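Local coordinates for uncharacterized protein (Bacteroides caccae, PDB 3NO2) that is of unknown function but folds as a six-bladed beta-propeller and belongs to a Mal s 1 allergen-like family of propellers, at residues 37-42 and 268-273; 51-56 and 80-85; 90-95 and 102-107. One frame throughout, in Å; residues are numbered along the deposited sequence. Where two conformers were deposited one is given.

Contact 1. Residues 37-42 and 268-273; sequences WECNSV and ISTICP
V42 and T270 share a hydrogen bond between backbone and side chain. V42 N donates to T270 OG1 over 2.9 Å, with 163° at the hydrogen. T270 OG1 stands anti to its own backbone N (chi1 177°), which turns it to the N-H of V42. The same hydroxyl is also bonded to Q217 OE1, so this buried oxygen has two partners. A second bond joins two side chains: S269 OG donates to N40 OD1 at 2.9 Å. The C=O...donor angle is 133°, and the donor is only slightly tilted from the carbonyl plane. At the other end of the amide, N40 ND2 reaches E38 OE2 at 3.1 Å from above the carboxylate plane, and also bonds Q80 OE1. Bonds at both ends fix the rotation of the N40 amide.

Both segments carry the innermost strands of adjacent propeller blades. Strand 270-274 comes from the C terminus and completes the blade begun by strands 6-10, 16-21 and 26-32, the Velcro closure of propellers. S269 and T270 both face G10 in a classic beta bulge. A citrate, probably from the crystallisation liquor, is hydrogen-bonded to E38.

Both branches of V42, CG1 and CG2, lie 3.9 Å from T270 CG2, and the two side chains cross obliquely. T270 CB presses on N40 O at 3.3 Å. Water 1 lies 2.8 Å from V42 O and 2.7 Å from I271 O, and can donate to either.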
ATOM      1  N   TRP A  37     -15.433  -5.958  -4.664  1.00  9.02           N
ATOM      2  CA  TRP A  37     -14.175  -5.242  -4.829  1.00  8.63           C
ATOM      3  C   TRP A  37     -13.483  -5.052  -3.477  1.00  8.60           C
ATOM      4  O   TRP A  37     -14.126  -4.969  -2.436  1.00 10.93           O
ATOM      5  CB  TRP A  37     -14.412  -3.889  -5.516  1.00  8.23           C
ATOM      6  CG  TRP A  37     -14.742  -3.983  -6.969  1.00  7.55           C
ATOM      7  CD1 TRP A  37     -15.149  -5.112  -7.652  1.00  8.23           C
ATOM      8  CD2 TRP A  37     -14.783  -2.917  -7.923  1.00  7.74           C
ATOM      9  NE1 TRP A  37     -15.410  -4.814  -8.949  1.00  8.65           N
ATOM     10  CE2 TRP A  37     -15.177  -3.482  -9.154  1.00  8.69           C
ATOM     11  CE3 TRP A  37     -14.467  -1.554  -7.890  1.00  7.00           C
ATOM     12  CZ2 TRP A  37     -15.300  -2.715 -10.328  1.00  9.43           C
ATOM     13  CZ3 TRP A  37     -14.595  -0.815  -9.046  1.00  9.12           C
ATOM     14  CH2 TRP A  37     -14.995  -1.386 -10.246  1.00 10.11           C
ATOM     15  N   GLU A  38     -12.165  -5.047  -3.479  1.00  6.84           N
ATOM     16  CA  GLU A  38     -11.365  -4.827  -2.298  1.00  6.14           C
ATOM     17  C   GLU A  38     -10.211  -3.956  -2.724  1.00  6.11           C
ATOM     18  O   GLU A  38      -9.424  -4.391  -3.585  1.00  5.34           O
ATOM     19  CB  GLU A  38     -10.820  -6.132  -1.704  1.00  5.85           C
ATOM     20  CG  GLU A  38     -10.027  -5.940  -0.426  1.00  6.00           C
ATOM     21  CD  GLU A  38      -9.207  -7.101   0.041  1.00  6.56           C
ATOM     22  OE1 GLU A  38      -8.894  -8.036  -0.739  1.00  7.60           O
ATOM     23  OE2 GLU A  38      -8.779  -7.043   1.233  1.00  7.06           O
ATOM     24  N   CYS A  39     -10.082  -2.758  -2.149  1.00  5.52           N
ATOM     25  CA  CYS A  39      -9.028  -1.810  -2.490  1.00  5.00           C
ATOM     26  C   CYS A  39      -7.987  -1.711  -1.400  1.00  6.85           C
ATOM     27  O   CYS A  39      -8.257  -1.226  -0.300  1.00  6.42           O
ATOM     28  CB  CYS A  39      -9.591  -0.427  -2.773  1.00  5.02           C
ATOM     29  SG  CYS A  39      -8.316   0.797  -3.101  1.00  6.68           S
ATOM     30  N   ASN A  40      -6.790  -2.228  -1.714  1.00  5.42           N
ATOM     31  CA  ASN A  40      -5.590  -2.093  -0.862  1.00  4.80           C
ATOM     32  C   ASN A  40      -4.496  -1.229  -1.440  1.00  4.77           C
ATOM     33  O   ASN A  40      -3.455  -1.126  -0.805  1.00  5.40           O
ATOM     34  CB  ASN A  40      -5.038  -3.476  -0.496  1.00  5.31           C
ATOM     35  CG  ASN A  40      -5.920  -4.199   0.516  1.00  5.54           C
ATOM     36  OD1 ASN A  40      -6.093  -3.701   1.667  1.00  6.75           O
ATOM     37  ND2 ASN A  40      -6.454  -5.367   0.150  1.00  6.22           N
ATOM     38  N   SER A  41      -4.727  -0.627  -2.608  1.00  4.50           N
ATOM     39  CA  SER A  41      -3.783   0.270  -3.245  1.00  4.58           C
ATOM     40  C   SER A  41      -4.507   1.402  -3.987  1.00  4.86           C
ATOM     41  O   SER A  41      -5.323   1.155  -4.878  1.00  6.01           O
ATOM     42  CB  SER A  41      -2.943  -0.462  -4.294  1.00  5.15           C
ATOM     43  OG  SER A  41      -2.086  -1.423  -3.644  1.00  5.49           O
ATOM     44  N   VAL A  42      -4.152   2.640  -3.611  1.00  5.48           N
ATOM     45  CA  VAL A  42      -4.481   3.854  -4.345  1.00  5.46           C
ATOM     46  C   VAL A  42      -3.207   4.627  -4.638  1.00  6.04           C
ATOM     47  O   VAL A  42      -2.242   4.558  -3.868  1.00  6.35           O
ATOM     48  CB  VAL A  42      -5.486   4.774  -3.597  1.00  5.83           C
ATOM     49  CG1 VAL A  42      -6.787   4.058  -3.273  1.00  6.97           C
ATOM     50  CG2 VAL A  42      -4.921   5.371  -2.299  1.00  6.64           C
ATOM     51  N   ILE A 268      -8.798   2.374   6.465  1.00  5.51           N
ATOM     52  CA  ILE A 268      -7.781   2.803   5.516  1.00  5.62           C
ATOM     53  C   ILE A 268      -6.597   1.852   5.566  1.00  4.18           C
ATOM     54  O   ILE A 268      -6.000   1.595   6.617  1.00  5.31           O
ATOM     55  CB  ILE A 268      -7.339   4.232   5.843  1.00  5.13           C
ATOM     56  CG1 ILE A 268      -8.494   5.213   5.624  1.00  6.00           C
ATOM     57  CG2 ILE A 268      -6.121   4.627   4.967  1.00  6.43           C
ATOM     58  CD1 ILE A 268      -8.219   6.641   6.161  1.00  7.87           C
ATOM     59  N   SER A 269      -6.209   1.322   4.392  1.00  4.96           N
ATOM     60  CA  SER A 269      -4.994   0.524   4.259  1.00  5.36           C
ATOM     61  C   SER A 269      -4.009   1.117   3.266  1.00  5.47           C
ATOM     62  O   SER A 269      -2.884   0.634   3.179  1.00  4.95           O
ATOM     63  CB  SER A 269      -5.263  -0.933   3.908  1.00  6.84           C
ATOM     64  OG  SER A 269      -5.939  -1.031   2.668  1.00  8.61           O
ATOM     65  N   THR A 270      -4.394   2.181   2.545  1.00  4.68           N
ATOM     66  CA  THR A 270      -3.563   2.763   1.497  1.00  4.57           C
ATOM     67  C   THR A 270      -3.784   4.268   1.438  1.00  4.56           C
ATOM     68  O   THR A 270      -4.898   4.760   1.650  1.00  5.43           O
ATOM     69  CB  THR A 270      -3.819   2.053   0.140  1.00  4.70           C
ATOM     70  OG1 THR A 270      -3.058   2.652  -0.922  1.00  5.62           O
ATOM     71  CG2 THR A 270      -5.289   2.038  -0.266  1.00  5.63           C
ATOM     72  N   ILE A 271      -2.719   4.977   1.079  1.00  5.47           N
ATOM     73  CA  ILE A 271      -2.712   6.446   1.027  1.00  5.75           C
ATOM     74  C   ILE A 271      -1.761   6.934  -0.031  1.00  5.78           C
ATOM     75  O   ILE A 271      -0.710   6.336  -0.223  1.00  5.91           O
ATOM     76  CB  ILE A 271      -2.316   7.026   2.401  1.00  5.71           C
ATOM     77  CG1 ILE A 271      -2.372   8.534   2.434  1.00  7.31           C
ATOM     78  CG2 ILE A 271      -0.922   6.551   2.841  1.00  7.81           C
ATOM     79  CD1 ILE A 271      -2.412   9.110   3.857  1.00  9.25           C
ATOM     80  N   CYS A 272      -2.077   8.075  -0.650  1.00  6.88           N
ATOM     81  CA  CYS A 272      -1.140   8.790  -1.512  1.00  7.18           C
ATOM     82  C   CYS A 272      -1.451  10.287  -1.420  1.00  7.11           C
ATOM     83  O   CYS A 272      -2.601  10.648  -1.613  1.00  7.80           O
ATOM     84  CB  CYS A 272      -1.333   8.345  -3.010  1.00  6.36           C
ATOM     85  SG  CYS A 272       0.090   8.845  -4.012  1.00  9.28           S
ATOM     86  N   PRO A 273      -0.447  11.150  -1.241  1.00  7.13           N
ATOM     87  CA  PRO A 273      -0.736  12.590  -1.458  1.00  8.76           C
ATOM     88  C   PRO A 273      -1.252  12.854  -2.866  1.00  9.49           C
ATOM     89  O   PRO A 273      -0.845  12.181  -3.824  1.00 11.05           O
ATOM     90  CB  PRO A 273       0.664  13.240  -1.266  1.00 12.13           C
ATOM     91  CG  PRO A 273       1.373  12.279  -0.314  1.00 12.79           C
ATOM     92  CD  PRO A 273       0.949  10.917  -0.843  1.00  9.54           C
TER
HETATM   93  O   HOH W   1       0.145   5.283  -2.614  1.00  7.52           O

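Contact 2. Residues 51-56 and 80-85; sequences LFSYSK and QTARIL
L51 and A82 pack where two neighbouring propeller blades meet. Strand 50-53 is the second strand of its blade, and strand 78-84 is the innermost of the next. The short strand segments run nearly antiparallel, at 168°, with axes 5.9 Å apart at closest approach. Side chains fill the space between them.

The L51 side chain shows how. Its CB points toward strand 78-84. CG is anti to the backbone N (chi1 172°) and rests on A82 CB at 3.8 Å. From CG the branch CD2 goes on over the A82-R83 peptide. It lies 3.4 Å from R83 O. L51 CD2 also meets I84 CD1 at 3.9 Å. L51 packs in addition on M60 of its own blade and on A90 of the next. A82 CB also lies 3.6 Å from S53 N.

The polar end lies around S53 and Q80. Q80 and T81 both face A93 in a classic beta bulge. Q80 O accepts a hydrogen bond from S41 OG. S53 OG approaches the same oxygen, but that bond is weak and not settled. At the tip of the Q80 side chain, NE2 is held by E38 OE1 and E78 OE1. Water 2 bridges S53 and Q80, 2.8 Å from S53 OG and 2.8 Å from Q80 OE1.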
ATOM      1  N   LEU A  51      -5.186   6.179  -9.698  1.00  7.72           N
ATOM      2  CA  LEU A  51      -5.000   4.766 -10.003  1.00  6.58           C
ATOM      3  C   LEU A  51      -5.417   3.968  -8.758  1.00  6.49           C
ATOM      4  O   LEU A  51      -5.048   4.357  -7.631  1.00  7.16           O
ATOM      5  CB  LEU A  51      -3.511   4.507 -10.258  1.00  8.00           C
ATOM      6  CG  LEU A  51      -3.079   3.049 -10.400  1.00  8.26           C
ATOM      7  CD1 LEU A  51      -3.680   2.351 -11.645  1.00 11.10           C
ATOM      8  CD2 LEU A  51      -1.531   2.966 -10.408  1.00  9.23           C
ATOM      9  N   PHE A  52      -6.173   2.897  -8.927  1.00  6.21           N
ATOM     10  CA  PHE A  52      -6.463   2.024  -7.787  1.00  5.92           C
ATOM     11  C   PHE A  52      -6.612   0.606  -8.220  1.00  6.94           C
ATOM     12  O   PHE A  52      -7.092   0.322  -9.325  1.00  6.96           O
ATOM     13  CB  PHE A  52      -7.699   2.513  -6.974  1.00  5.43           C
ATOM     14  CG  PHE A  52      -9.025   2.455  -7.687  1.00  7.16           C
ATOM     15  CD1 PHE A  52      -9.418   3.462  -8.557  1.00  7.17           C
ATOM     16  CD2 PHE A  52      -9.856   1.400  -7.488  1.00  7.67           C
ATOM     17  CE1 PHE A  52     -10.652   3.386  -9.178  1.00  7.87           C
ATOM     18  CE2 PHE A  52     -11.087   1.318  -8.111  1.00  7.51           C
ATOM     19  CZ  PHE A  52     -11.473   2.306  -8.973  1.00  8.67           C
ATOM     20  N   SER A  53      -6.295  -0.309  -7.307  1.00  5.64           N
ATOM     21  CA  SER A  53      -6.620  -1.720  -7.469  1.00  5.64           C
ATOM     22  C   SER A  53      -7.878  -2.027  -6.700  1.00  5.77           C
ATOM     23  O   SER A  53      -8.208  -1.388  -5.673  1.00  6.09           O
ATOM     24  CB  SER A  53      -5.504  -2.667  -7.040  1.00  6.84           C
ATOM     25  OG  SER A  53      -5.187  -2.519  -5.679  1.00  7.29           O
ATOM     26  N   TYR A  54      -8.584  -3.040  -7.180  0.50  5.85           N
ATOM     27  CA  TYR A  54      -9.859  -3.398  -6.602  0.50  6.48           C
ATOM     28  C   TYR A  54     -10.136  -4.900  -6.564  0.50  6.63           C
ATOM     29  O   TYR A  54     -11.289  -5.334  -6.436  0.50  6.88           O
ATOM     30  CB  TYR A  54     -10.994  -2.613  -7.246  0.50  6.43           C
ATOM     31  CG  TYR A  54     -11.210  -2.798  -8.731  0.50  7.47           C
ATOM     32  CD1 TYR A  54     -12.067  -3.771  -9.196  0.50  5.86           C
ATOM     33  CD2 TYR A  54     -10.644  -1.943  -9.658  0.50  5.94           C
ATOM     34  CE1 TYR A  54     -12.316  -3.936 -10.550  0.50  8.44           C
ATOM     35  CE2 TYR A  54     -10.891  -2.100 -11.037  0.50  6.13           C
ATOM     36  CZ  TYR A  54     -11.714  -3.111 -11.452  0.50  8.47           C
ATOM     37  OH  TYR A  54     -12.011  -3.285 -12.785  0.50  8.90           O
ATOM     38  N   SER A  55      -9.050  -5.683  -6.628  1.00  5.55           N
ATOM     39  CA  SER A  55      -9.074  -7.159  -6.551  1.00  6.60           C
ATOM     40  C   SER A  55      -9.483  -7.784  -7.853  1.00  5.45           C
ATOM     41  O   SER A  55      -8.745  -8.586  -8.449  1.00  6.61           O
ATOM     42  CB  SER A  55      -9.878  -7.693  -5.352  1.00  7.40           C
ATOM     43  OG  SER A  55      -9.498  -9.055  -5.125  1.00  7.76           O
ATOM     44  N   LYS A  56     -10.621  -7.380  -8.391  1.00  6.02           N
ATOM     45  CA  LYS A  56     -11.041  -7.850  -9.717  1.00  6.72           C
ATOM     46  C   LYS A  56     -10.302  -7.150 -10.844  1.00  6.50           C
ATOM     47  O   LYS A  56     -10.409  -7.580 -12.000  1.00  7.59           O
ATOM     48  CB  LYS A  56     -12.567  -7.688  -9.886  1.00  7.72           C
ATOM     49  CG  LYS A  56     -13.394  -8.470  -8.871  1.00  8.96           C
ATOM     50  CD  LYS A  56     -13.057  -9.923  -8.820  1.00 13.28           C
ATOM     51  CE  LYS A  56     -14.049 -10.742  -7.993  1.00 15.68           C
ATOM     52  NZ  LYS A  56     -14.151 -10.325  -6.614  1.00 18.11           N
ATOM     53  N   GLN A  80      -3.926  -6.539  -6.410  1.00  5.00           N
ATOM     54  CA  GLN A  80      -3.745  -5.916  -5.110  1.00  4.61           C
ATOM     55  C   GLN A  80      -2.695  -4.814  -5.083  1.00  4.80           C
ATOM     56  O   GLN A  80      -2.698  -4.054  -4.120  1.00  5.70           O
ATOM     57  CB  GLN A  80      -3.403  -6.942  -4.038  1.00  5.15           C
ATOM     58  CG  GLN A  80      -4.498  -7.966  -3.765  1.00  5.53           C
ATOM     59  CD  GLN A  80      -5.624  -7.491  -2.893  1.00  5.04           C
ATOM     60  OE1 GLN A  80      -5.716  -6.335  -2.534  1.00  6.11           O
ATOM     61  NE2 GLN A  80      -6.533  -8.402  -2.579  1.00  6.38           N
ATOM     62  N   THR A  81      -1.815  -4.715  -6.088  1.00  4.80           N
ATOM     63  CA  THR A  81      -0.849  -3.653  -6.228  1.00  4.46           C
ATOM     64  C   THR A  81      -1.307  -2.662  -7.268  1.00  4.98           C
ATOM     65  O   THR A  81      -1.771  -3.047  -8.335  1.00  5.29           O
ATOM     66  CB  THR A  81       0.507  -4.231  -6.701  1.00  6.21           C
ATOM     67  OG1 THR A  81       1.070  -5.120  -5.725  1.00  6.13           O
ATOM     68  CG2 THR A  81       1.543  -3.157  -7.017  1.00  6.35           C
ATOM     69  N   ALA A  82      -1.113  -1.383  -6.979  1.00  5.07           N
ATOM     70  CA  ALA A  82      -1.335  -0.304  -7.950  1.00  5.70           C
ATOM     71  C   ALA A  82      -0.581   0.937  -7.448  1.00  5.36           C
ATOM     72  O   ALA A  82      -1.024   1.567  -6.494  1.00  7.26           O
ATOM     73  CB  ALA A  82      -2.804  -0.035  -8.120  1.00  7.55           C
ATOM     74  N   ARG A  83       0.534   1.290  -8.073  1.00  6.01           N
ATOM     75  CA  ARG A  83       1.335   2.454  -7.683  1.00  8.35           C
ATOM     76  C   ARG A  83       1.819   3.169  -8.934  1.00  8.62           C
ATOM     77  O   ARG A  83       1.818   2.625 -10.034  1.00  8.08           O
ATOM     78  CB  ARG A  83       2.509   2.065  -6.785  1.00  8.17           C
ATOM     79  CG  ARG A  83       3.537   1.210  -7.506  1.00  9.80           C
ATOM     80  CD  ARG A  83       4.781   0.993  -6.699  1.00 12.55           C
ATOM     81  NE  ARG A  83       4.546   0.227  -5.495  1.00 12.37           N
ATOM     82  CZ  ARG A  83       4.578   0.697  -4.256  1.00  9.10           C
ATOM     83  NH1 ARG A  83       4.850   1.968  -4.021  1.00 12.16           N
ATOM     84  NH2 ARG A  83       4.397  -0.127  -3.255  1.00 10.54           N
ATOM     85  N   ILE A  84       2.243   4.416  -8.753  1.00  8.56           N
ATOM     86  CA  ILE A  84       2.948   5.175  -9.777  1.00  7.96           C
ATOM     87  C   ILE A  84       4.425   5.167  -9.441  1.00  8.69           C
ATOM     88  O   ILE A  84       4.830   5.556  -8.320  1.00  9.87           O
ATOM     89  CB  ILE A  84       2.391   6.589  -9.879  1.00  9.00           C
ATOM     90  CG1 ILE A  84       0.904   6.571 -10.240  1.00  9.50           C
ATOM     91  CG2 ILE A  84       3.247   7.424 -10.871  1.00 11.21           C
ATOM     92  CD1 ILE A  84       0.542   6.020 -11.629  1.00  9.95           C
ATOM     93  N   LEU A  85       5.226   4.676 -10.378  1.00  9.62           N
ATOM     94  CA  LEU A  85       6.651   4.598 -10.214  1.00 11.41           C
ATOM     95  C   LEU A  85       7.290   5.998 -10.384  1.00 11.94           C
ATOM     96  O   LEU A  85       6.672   6.906 -10.933  1.00 12.00           O
ATOM     97  CB  LEU A  85       7.226   3.685 -11.288  1.00  9.78           C
ATOM     98  CG  LEU A  85       6.799   2.221 -11.202  1.00 10.81           C
ATOM     99  CD1 LEU A  85       7.278   1.483 -12.430  1.00 13.67           C
ATOM    100  CD2 LEU A  85       7.310   1.575  -9.892  1.00 11.64           C
TER
HETATM  101  O   HOH W   2      -6.720  -4.102  -3.915  1.00  6.43           O

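Contact 3. Residues 90-95 and 102-107; sequences ALVAWC and LEVNMK
A90, L91 and V92 pair with V104, E103 and L102 in an antiparallel beta hairpin. Its strands, 90-95 and 99-104, are the second and third of one propeller blade. Strand 78-84 lies beside the first, on the side toward the propeller axis, and 110-116 lies beside the second, on the outside.

Two hydrogen-bonded pairs flank one non-hydrogen-bonded pair. In the first, A90 N bonds V104 O at 2.9 Å, and V104 N returns the bond to A90 O at 2.8 Å. In the second, V92 N to L102 O and L102 N to V92 O are both 2.9 Å. The bonds of the A90-V104 pair are less straight, at 152° each, than those of V92 and L102, at 170° and 174°. Between the pairs, E103 CA lies 3.2 Å from A90 O in a CA-H...O contact. L91 CA makes a similar one with L102 O.

A90, V92, L102 and V104 share one face of the sheet. V92 CG2 packs on L102 CB at 3.9 Å and on V104 CG2 at 4.2 Å. W94 adds its ring, with CZ3 4.0 Å from L102 CD1. L91 and E103 occupy the other face, where L91 CD1 meets E103 CG at 3.7 Å. The extended E103 chain carries its carboxylate on to the following blade. There E103 OE2 takes both a salt bridge from K132 and a hydrogen bond with Y138 OH. These two partners probably stabilise the negative charge of the buried carboxylate beside the apolar L91.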
ATOM      1  N   ALA A  90       2.696   3.325 -14.374  1.00  8.21           N
ATOM      2  CA  ALA A  90       2.007   2.561 -13.334  1.00  7.31           C
ATOM      3  C   ALA A  90       2.590   1.183 -13.191  1.00  8.12           C
ATOM      4  O   ALA A  90       3.084   0.598 -14.175  1.00  9.49           O
ATOM      5  CB  ALA A  90       0.511   2.416 -13.674  1.00  8.71           C
ATOM      6  N   LEU A  91       2.567   0.671 -11.965  0.50  6.89           N
ATOM      7  CA  LEU A  91       2.930  -0.704 -11.646  0.50  5.99           C
ATOM      8  C   LEU A  91       1.654  -1.285 -11.034  0.50  5.06           C
ATOM      9  O   LEU A  91       1.087  -0.730 -10.059  0.50  4.52           O
ATOM     10  CB  LEU A  91       4.078  -0.778 -10.631  0.50  7.19           C
ATOM     11  CG  LEU A  91       4.589  -2.172 -10.225  0.50 10.00           C
ATOM     12  CD1 LEU A  91       5.463  -2.800 -11.307  0.50  9.31           C
ATOM     13  CD2 LEU A  91       5.374  -2.130  -8.909  0.50 12.01           C
ATOM     14  N   VAL A  92       1.166  -2.390 -11.602  1.00  6.35           N
ATOM     15  CA  VAL A  92       0.048  -3.135 -11.022  1.00  5.73           C
ATOM     16  C   VAL A  92       0.430  -4.591 -10.900  1.00  6.17           C
ATOM     17  O   VAL A  92       1.334  -5.067 -11.587  1.00  7.01           O
ATOM     18  CB  VAL A  92      -1.235  -2.968 -11.821  1.00  5.98           C
ATOM     19  CG1 VAL A  92      -1.670  -1.477 -11.913  1.00  8.02           C
ATOM     20  CG2 VAL A  92      -1.143  -3.620 -13.226  1.00  7.87           C
ATOM     21  N   ALA A  93      -0.244  -5.365 -10.070  1.00  5.26           N
ATOM     22  CA  ALA A  93       0.093  -6.772  -9.909  1.00  5.82           C
ATOM     23  C   ALA A  93      -1.071  -7.558  -9.325  1.00  5.44           C
ATOM     24  O   ALA A  93      -1.785  -7.040  -8.466  1.00  5.02           O
ATOM     25  CB  ALA A  93       1.364  -6.984  -9.026  1.00  5.97           C
ATOM     26  N   TRP A  94      -1.186  -8.819  -9.754  1.00  4.74           N
ATOM     27  CA  TRP A  94      -2.170  -9.726  -9.219  1.00  4.92           C
ATOM     28  C   TRP A  94      -1.551 -10.967  -8.607  1.00  5.51           C
ATOM     29  O   TRP A  94      -0.611 -11.580  -9.119  1.00  5.89           O
ATOM     30  CB  TRP A  94      -3.270 -10.077 -10.232  1.00  5.68           C
ATOM     31  CG  TRP A  94      -2.931 -10.942 -11.399  1.00  5.29           C
ATOM     32  CD1 TRP A  94      -2.656 -12.277 -11.420  1.00  6.93           C
ATOM     33  CD2 TRP A  94      -2.907 -10.517 -12.774  1.00  5.95           C
ATOM     34  NE1 TRP A  94      -2.455 -12.706 -12.705  1.00  7.22           N
ATOM     35  CE2 TRP A  94      -2.622 -11.645 -13.553  1.00  6.20           C
ATOM     36  CE3 TRP A  94      -3.125  -9.296 -13.401  1.00  6.55           C
ATOM     37  CZ2 TRP A  94      -2.535 -11.577 -14.950  1.00  7.74           C
ATOM     38  CZ3 TRP A  94      -3.064  -9.239 -14.814  1.00  9.01           C
ATOM     39  CH2 TRP A  94      -2.750 -10.373 -15.538  1.00  8.59           C
ATOM     40  N   CYS A  95      -2.135 -11.352  -7.472  1.00  5.55           N
ATOM     41  CA  CYS A  95      -1.921 -12.637  -6.850  1.00  6.02           C
ATOM     42  C   CYS A  95      -2.567 -13.710  -7.682  1.00  5.92           C
ATOM     43  O   CYS A  95      -3.662 -13.501  -8.228  1.00  6.81           O
ATOM     44  CB  CYS A  95      -2.547 -12.647  -5.457  1.00  5.60           C
ATOM     45  SG  CYS A  95      -1.943 -11.249  -4.418  1.00  6.31           S
ATOM     46  N   LEU A 102       2.683  -6.090 -13.938  1.00  6.03           N
ATOM     47  CA  LEU A 102       2.664  -5.323 -15.194  1.00  6.18           C
ATOM     48  C   LEU A 102       3.087  -3.904 -14.910  1.00  7.63           C
ATOM     49  O   LEU A 102       2.646  -3.280 -13.930  1.00  7.99           O
ATOM     50  CB  LEU A 102       1.261  -5.295 -15.785  1.00  7.23           C
ATOM     51  CG  LEU A 102       0.579  -6.632 -16.075  1.00  6.25           C
ATOM     52  CD1 LEU A 102      -0.903  -6.362 -16.470  1.00 10.05           C
ATOM     53  CD2 LEU A 102       1.356  -7.439 -17.188  1.00  8.51           C
ATOM     54  N   GLU A 103       3.929  -3.354 -15.785  1.00  7.20           N
ATOM     55  CA  GLU A 103       4.137  -1.905 -15.849  1.00  8.01           C
ATOM     56  C   GLU A 103       3.319  -1.405 -17.014  1.00  6.83           C
ATOM     57  O   GLU A 103       3.278  -2.046 -18.070  1.00  7.97           O
ATOM     58  CB  GLU A 103       5.630  -1.562 -15.980  1.00  8.09           C
ATOM     59  CG  GLU A 103       6.385  -1.996 -14.755  1.00  8.34           C
ATOM     60  CD  GLU A 103       7.832  -1.631 -14.710  1.00 11.26           C
ATOM     61  OE1 GLU A 103       8.253  -0.746 -15.492  1.00 14.87           O
ATOM     62  OE2 GLU A 103       8.567  -2.194 -13.865  1.00 11.34           O
ATOM     63  N   VAL A 104       2.651  -0.284 -16.841  1.00  7.73           N
ATOM     64  CA  VAL A 104       1.588   0.153 -17.751  1.00  8.36           C
ATOM     65  C   VAL A 104       1.739   1.656 -17.961  1.00 10.05           C
ATOM     66  O   VAL A 104       2.051   2.397 -17.020  1.00 10.76           O
ATOM     67  CB  VAL A 104       0.187  -0.132 -17.160  1.00  9.73           C
ATOM     68  CG1 VAL A 104      -0.954   0.263 -18.087  1.00 13.38           C
ATOM     69  CG2 VAL A 104       0.089  -1.651 -16.772  1.00 10.90           C
ATOM     70  N   ASN A 105       1.583   2.137 -19.188  1.00  8.81           N
ATOM     71  CA  ASN A 105       1.643   3.571 -19.426  1.00 10.61           C
ATOM     72  C   ASN A 105       0.303   4.225 -19.171  1.00 11.02           C
ATOM     73  O   ASN A 105      -0.682   3.538 -18.839  1.00 10.77           O
ATOM     74  CB  ASN A 105       2.242   3.895 -20.829  1.00 11.05           C
ATOM     75  CG  ASN A 105       1.377   3.493 -21.952  1.00 10.61           C
ATOM     76  OD1 ASN A 105       0.180   3.186 -21.831  1.00 11.00           O
ATOM     77  ND2 ASN A 105       2.009   3.449 -23.168  1.00 13.03           N
HETATM   78  N   MSE A 106       0.210   5.540 -19.388  0.50 12.06           N
HETATM   79  CA  MSE A 106      -1.027   6.276 -19.104  0.50 13.33           C
HETATM   80  C   MSE A 106      -2.160   5.962 -20.044  0.50 16.32           C
HETATM   81  O   MSE A 106      -3.324   6.283 -19.773  0.50 17.63           O
HETATM   82  CB  MSE A 106      -0.777   7.782 -19.104  0.50 14.75           C
HETATM   83  CG  MSE A 106       0.143   8.233 -17.998  0.50 12.69           C
HETATM   84 SE   MSE A 106      -0.409   7.717 -16.192  0.37 13.74          SE
HETATM   85  CE  MSE A 106       0.674   6.073 -15.898  0.50  6.34           C
ATOM     86  N   LYS A 107      -1.829   5.342 -21.162  1.00 18.71           N
ATOM     87  CA  LYS A 107      -2.834   4.841 -22.120  1.00 19.27           C
ATOM     88  C   LYS A 107      -3.361   3.450 -21.797  1.00 21.20           C
ATOM     89  O   LYS A 107      -4.204   2.923 -22.519  1.00 23.92           O
ATOM     90  CB  LYS A 107      -2.236   4.842 -23.534  1.00 24.17           C
ATOM     91  CG  LYS A 107      -2.100   6.227 -24.127  1.00 32.82           C
ATOM     92  CD  LYS A 107      -1.519   6.220 -25.546  1.00 41.40           C
ATOM     93  CE  LYS A 107      -1.529   7.651 -26.105  1.00 51.03           C
ATOM     94  NZ  LYS A 107      -0.765   7.841 -27.384  1.00 53.70           N
TER

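From the N terminus, the chain first builds strands 6-10, 16-21 and 26-32, then reaches 37-42. Contact 1 joins that segment to 268-273 near the C terminus and so closes a loop around almost the whole propeller. Contacts 2 and 3 nest inside it, in series: contact 2 closes at 80-85 before contact 3 opens at 90-95. Contact 3 closes the short hairpin loop between 95 and 102. Contact 1 ties the blade holding both chain ends to the next. Contact 2 ties that second blade to the third, and contact 3 lies within the third. Q80 is the junction of contacts 1 and 2, with neighbouring strands 41-44 and 50-53 a second link. Strands 78-84 and 90-95 join contacts 2 and 3.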